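PDB 6LD7: cystathionine gamma-synthase from Xanthomonas oryzae pv. oryzae KACC 10331, which probably uses pyridoxal 5'-phosphate to make cystathionine on the route to methionine. Local coordinates for residues I83-A97 against Q232-G244. The protein carries 1 engineered substitution. Residues are numbered along the deposited sequence; the frame is centred on the assembly and turned at random.
Sequences ITSTGMGAINLVLNA and QLVWWANALGLTG
Leu93 of helix 87-97 reaches the backbone of helix 232-240. Its CD1 lies 3.5 Å from Ala237 N and also meets the CB atoms of Trp236 and Ala237. CG stands anti to the backbone N (chi1 174°), and this carries the branch across. The side chain of Leu233 crosses that of Leu93 at about a right angle. The Trp236 indole packs against Asn96 and Ala97. Ala97 CA sits over the five-membered ring, a CH-pi contact 3.9 Å from its centroid. Asn96 O lies above the same face, and Trp235 CZ3 packs on the opposite one. Asn96 CB meets Leu240 CD1 at 3.6 Å, while its ND2 donates to Asn92 O. One water links the two segments: it accepts from Trp236 NE1 and donates to Ala97 O and Gln232 OE1.

Leu242 CD1 fits against Gly89 O at 3.6 Å. A Schellman motif with Gly241 at C-prime closes helix 232-240. Beyond it, Ser85 N donates to Leu242 O at 3.0 Å and Gly244 N to Ile83 O at 3.3 Å, flanking the single Thr84-Thr243 bridge. Thr86, the N-cap of helix 87-97, accepts from Gly89 N through OG1, which also bonds Gly241 O of the second subunit. Gly87 N and Met88 N hydrogen-bond phosphate oxygens of the pyridoxal phosphate-modified lysine at position 209. The backbone pairing, the N-cap and the second subunit's bond probably help hold this phosphate-binding turn in place.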
loop_
_atom_site.group_PDB
_atom_site.type_symbol
_atom_site.label_atom_id
_atom_site.label_comp_id
_atom_site.label_asym_id
_atom_site.label_seq_id
_atom_site.Cartn_x
_atom_site.Cartn_y
_atom_site.Cartn_z
ATOM N N ILE C 83 14.691 -11.707 6.419
ATOM C CA ILE C 83 13.397 -11.150 6.864
ATOM C C ILE C 83 12.302 -12.209 6.630
ATOM O O ILE C 83 12.077 -12.627 5.468
ATOM C CB ILE C 83 13.132 -9.823 6.126
ATOM C CG1 ILE C 83 14.239 -8.756 6.334
ATOM C CG2 ILE C 83 11.784 -9.260 6.550
ATOM C CD1 ILE C 83 14.553 -8.400 7.757
ATOM N N THR C 84 11.524 -12.511 7.668
ATOM C CA THR C 84 10.487 -13.550 7.649
ATOM C C THR C 84 9.129 -12.899 7.726
ATOM O O THR C 84 8.982 -11.723 8.192
ATOM C CB THR C 84 10.786 -14.586 8.760
ATOM O OG1 THR C 84 10.765 -13.946 10.041
ATOM C CG2 THR C 84 12.138 -15.246 8.546
ATOM N N SER C 85 8.126 -13.673 7.396
ATOM C CA SER C 85 6.736 -13.196 7.441
ATOM C C SER C 85 6.237 -13.007 8.873
ATOM O O SER C 85 5.344 -12.179 9.017
ATOM C CB SER C 85 5.831 -14.140 6.652
ATOM O OG SER C 85 5.909 -15.383 7.324
ATOM N N THR C 86 6.826 -13.662 9.874
ATOM C CA THR C 86 6.528 -13.414 11.296
ATOM C C THR C 86 7.742 -13.660 12.159
ATOM O O THR C 86 8.752 -14.342 11.707
ATOM C CB THR C 86 5.402 -14.355 11.741
ATOM O OG1 THR C 86 5.810 -15.718 11.767
ATOM C CG2 THR C 86 4.185 -14.272 10.835
ATOM N N GLY C 87 7.679 -13.183 13.379
ATOM C CA GLY C 87 8.721 -13.521 14.392
ATOM C C GLY C 87 8.804 -15.021 14.634
ATOM O O GLY C 87 9.898 -15.573 14.707
ATOM N N MET C 88 7.670 -15.688 14.752
ATOM C CA MET C 88 7.682 -17.163 14.924
ATOM C C MET C 88 8.380 -17.806 13.724
ATOM O O MET C 88 8.971 -18.819 13.902
ATOM C CB MET C 88 6.287 -17.779 15.050
ATOM C CG MET C 88 5.630 -17.534 16.436
ATOM S SD MET C 88 6.749 -17.948 17.842
ATOM C CE MET C 88 7.316 -19.521 17.228
ATOM N N GLY C 89 8.212 -17.276 12.521
ATOM C CA GLY C 89 8.894 -17.802 11.333
ATOM C C GLY C 89 10.383 -17.658 11.428
ATOM O O GLY C 89 11.089 -18.492 10.919
ATOM N N ALA C 90 10.853 -16.592 12.060
ATOM C CA ALA C 90 12.285 -16.403 12.327
ATOM C C ALA C 90 12.816 -17.505 13.259
ATOM O O ALA C 90 13.862 -18.046 12.956
ATOM C CB ALA C 90 12.538 -15.013 12.900
ATOM N N ILE C 91 12.096 -17.839 14.299
ATOM C CA ILE C 91 12.422 -18.960 15.206
ATOM C C ILE C 91 12.381 -20.285 14.437
ATOM O O ILE C 91 13.376 -21.036 14.463
ATOM C CB ILE C 91 11.513 -18.947 16.445
ATOM C CG1 ILE C 91 11.830 -17.672 17.218
ATOM C CG2 ILE C 91 11.782 -20.191 17.291
ATOM C CD1 ILE C 91 10.842 -17.352 18.263
ATOM N N ASN C 92 11.308 -20.484 13.666
ATOM C CA ASN C 92 11.157 -21.659 12.780
ATOM C C ASN C 92 12.377 -21.783 11.853
ATOM O O ASN C 92 12.970 -22.907 11.743
ATOM C CB ASN C 92 9.820 -21.535 12.042
ATOM C CG ASN C 92 9.535 -22.725 11.140
ATOM O OD1 ASN C 92 10.058 -23.741 11.454
ATOM N ND2 ASN C 92 8.494 -22.703 10.317
ATOM N N LEU C 93 12.755 -20.693 11.173
ATOM C CA LEU C 93 13.927 -20.712 10.281
ATOM C C LEU C 93 15.205 -21.202 11.003
ATOM O O LEU C 93 15.923 -22.124 10.523
ATOM C CB LEU C 93 14.070 -19.296 9.759
ATOM C CG LEU C 93 15.337 -19.108 8.929
ATOM C CD1 LEU C 93 15.383 -20.058 7.758
ATOM C CD2 LEU C 93 15.473 -17.685 8.488
ATOM N N VAL C 94 15.513 -20.665 12.177
ATOM C CA VAL C 94 16.728 -21.089 12.913
ATOM C C VAL C 94 16.653 -22.577 13.269
ATOM O O VAL C 94 17.646 -23.219 13.100
ATOM C CB VAL C 94 16.909 -20.276 14.179
ATOM C CG1 VAL C 94 18.051 -20.832 14.999
ATOM C CG2 VAL C 94 17.060 -18.788 13.848
ATOM N N LEU C 95 15.546 -23.050 13.808
ATOM C CA LEU C 95 15.369 -24.480 14.144
ATOM C C LEU C 95 15.687 -25.370 12.947
ATOM O O LEU C 95 16.360 -26.385 13.155
ATOM C CB LEU C 95 13.961 -24.766 14.627
ATOM C CG LEU C 95 13.529 -23.994 15.875
ATOM C CD1 LEU C 95 12.046 -24.332 16.157
ATOM C CD2 LEU C 95 14.402 -24.325 17.063
ATOM N N ASN C 96 15.217 -25.010 11.757
ATOM C CA ASN C 96 15.447 -25.807 10.542
ATOM C C ASN C 96 16.872 -25.601 10.032
ATOM O O ASN C 96 17.463 -26.545 9.519
ATOM C CB ASN C 96 14.462 -25.409 9.450
ATOM C CG ASN C 96 13.106 -26.038 9.647
ATOM O OD1 ASN C 96 12.890 -27.175 9.214
ATOM N ND2 ASN C 96 12.178 -25.292 10.238
ATOM N N ALA C 97 17.483 -24.440 10.133
ATOM C CA ALA C 97 18.840 -24.304 9.591
ATOM C C ALA C 97 19.844 -24.986 10.518
ATOM O O ALA C 97 20.918 -25.408 10.080
ATOM C CB ALA C 97 19.231 -22.874 9.435
ATOM N N GLN C 232 23.280 -20.128 4.808
ATOM C CA GLN C 232 22.396 -21.246 5.172
ATOM C C GLN C 232 21.024 -20.726 5.550
ATOM O O GLN C 232 20.039 -21.342 5.093
ATOM C CB GLN C 232 23.033 -22.048 6.283
ATOM C CG GLN C 232 24.334 -22.730 5.818
ATOM C CD GLN C 232 24.944 -23.395 7.036
ATOM O OE1 GLN C 232 24.249 -24.083 7.745
ATOM N NE2 GLN C 232 26.149 -23.041 7.431
ATOM N N LEU C 233 20.922 -19.592 6.231
ATOM C CA LEU C 233 19.574 -19.096 6.568
ATOM C C LEU C 233 18.812 -18.650 5.302
ATOM O O LEU C 233 17.586 -18.903 5.220
ATOM C CB LEU C 233 19.670 -17.970 7.573
ATOM C CG LEU C 233 20.255 -18.315 8.948
ATOM C CD1 LEU C 233 20.588 -17.017 9.599
ATOM C CD2 LEU C 233 19.252 -19.086 9.780
ATOM N N VAL C 234 19.502 -18.030 4.349
ATOM C CA VAL C 234 18.901 -17.574 3.080
ATOM C C VAL C 234 18.353 -18.810 2.370
ATOM O O VAL C 234 17.273 -18.780 1.811
ATOM C CB VAL C 234 19.960 -16.819 2.267
ATOM C CG1 VAL C 234 19.553 -16.632 0.785
ATOM C CG2 VAL C 234 20.270 -15.427 2.878
ATOM N N TRP C 235 19.141 -19.869 2.308
ATOM C CA TRP C 235 18.761 -21.074 1.555
ATOM C C TRP C 235 17.515 -21.715 2.216
ATOM O O TRP C 235 16.566 -21.973 1.527
ATOM C CB TRP C 235 19.965 -22.012 1.517
ATOM C CG TRP C 235 19.708 -23.179 0.624
ATOM C CD1 TRP C 235 20.165 -23.311 -0.667
ATOM C CD2 TRP C 235 18.946 -24.382 0.961
ATOM N NE1 TRP C 235 19.760 -24.548 -1.141
ATOM C CE2 TRP C 235 19.002 -25.214 -0.192
ATOM C CE3 TRP C 235 18.307 -24.870 2.119
ATOM C CZ2 TRP C 235 18.345 -26.455 -0.235
ATOM C CZ3 TRP C 235 17.640 -26.075 2.079
ATOM C CH2 TRP C 235 17.674 -26.871 0.916
ATOM N N TRP C 236 17.499 -21.877 3.532
ATOM C CA TRP C 236 16.380 -22.481 4.277
ATOM C C TRP C 236 15.136 -21.599 4.204
ATOM O O TRP C 236 14.001 -22.158 4.102
ATOM C CB TRP C 236 16.775 -22.803 5.697
ATOM C CG TRP C 236 17.543 -24.091 5.775
ATOM C CD1 TRP C 236 18.881 -24.217 5.950
ATOM C CD2 TRP C 236 16.985 -25.417 5.799
ATOM N NE1 TRP C 236 19.186 -25.536 5.972
ATOM C CE2 TRP C 236 18.069 -26.302 5.833
ATOM C CE3 TRP C 236 15.707 -25.929 5.537
ATOM C CZ2 TRP C 236 17.921 -27.691 5.826
ATOM C CZ3 TRP C 236 15.535 -27.297 5.552
ATOM C CH2 TRP C 236 16.631 -28.164 5.695
ATOM N N ALA C 237 15.284 -20.283 4.249
ATOM C CA ALA C 237 14.116 -19.389 4.181
ATOM C C ALA C 237 13.424 -19.514 2.808
ATOM O O ALA C 237 12.179 -19.562 2.784
ATOM C CB ALA C 237 14.490 -17.947 4.525
ATOM N N ASN C 238 14.200 -19.573 1.748
ATOM C CA ASN C 238 13.711 -19.773 0.353
ATOM C C ASN C 238 13.033 -21.162 0.277
ATOM O O ASN C 238 11.908 -21.265 -0.183
ATOM C CB ASN C 238 14.845 -19.587 -0.649
ATOM C CG ASN C 238 14.377 -19.938 -2.056
ATOM O OD1 ASN C 238 13.451 -19.296 -2.516
ATOM N ND2 ASN C 238 14.865 -21.039 -2.653
ATOM N N ALA C 239 13.693 -22.213 0.751
ATOM C CA ALA C 239 13.241 -23.617 0.616
ATOM C C ALA C 239 11.962 -23.846 1.433
ATOM O O ALA C 239 11.095 -24.542 0.959
ATOM C CB ALA C 239 14.294 -24.582 1.093
ATOM N N LEU C 240 11.836 -23.233 2.599
ATOM C CA LEU C 240 10.664 -23.403 3.495
ATOM C C LEU C 240 9.527 -22.430 3.192
ATOM O O LEU C 240 8.447 -22.602 3.728
ATOM C CB LEU C 240 11.095 -23.198 4.936
ATOM C CG LEU C 240 12.048 -24.258 5.481
ATOM C CD1 LEU C 240 12.684 -23.713 6.771
ATOM C CD2 LEU C 240 11.300 -25.520 5.803
ATOM N N GLY C 241 9.812 -21.405 2.407
ATOM C CA GLY C 241 8.810 -20.397 2.038
ATOM C C GLY C 241 8.496 -19.447 3.165
ATOM O O GLY C 241 7.308 -19.026 3.219
ATOM N N LEU C 242 9.498 -19.062 3.979
ATOM C CA LEU C 242 9.257 -18.262 5.204
ATOM C C LEU C 242 9.527 -16.770 4.985
ATOM O O LEU C 242 9.308 -15.996 5.948
ATOM C CB LEU C 242 10.223 -18.749 6.298
ATOM C CG LEU C 242 9.861 -20.066 6.927
ATOM C CD1 LEU C 242 10.959 -20.500 7.904
ATOM C CD2 LEU C 242 8.521 -19.874 7.629
ATOM N N THR C 243 10.080 -16.352 3.846
ATOM C CA THR C 243 10.308 -14.938 3.530
ATOM C C THR C 243 9.014 -14.114 3.566
ATOM O O THR C 243 7.928 -14.639 3.347
ATOM C CB THR C 243 11.061 -14.774 2.220
ATOM O OG1 THR C 243 10.324 -15.496 1.235
ATOM C CG2 THR C 243 12.452 -15.340 2.331
ATOM N N GLY C 244 9.195 -12.841 3.898
ATOM C CA GLY C 244 8.111 -11.866 4.091
ATOM C C GLY C 244 7.765 -11.096 2.786
ATOM O O GLY C 244 8.558 -11.035 1.846
HETATM O O HOH W 1 22.055 -25.355 7.059
#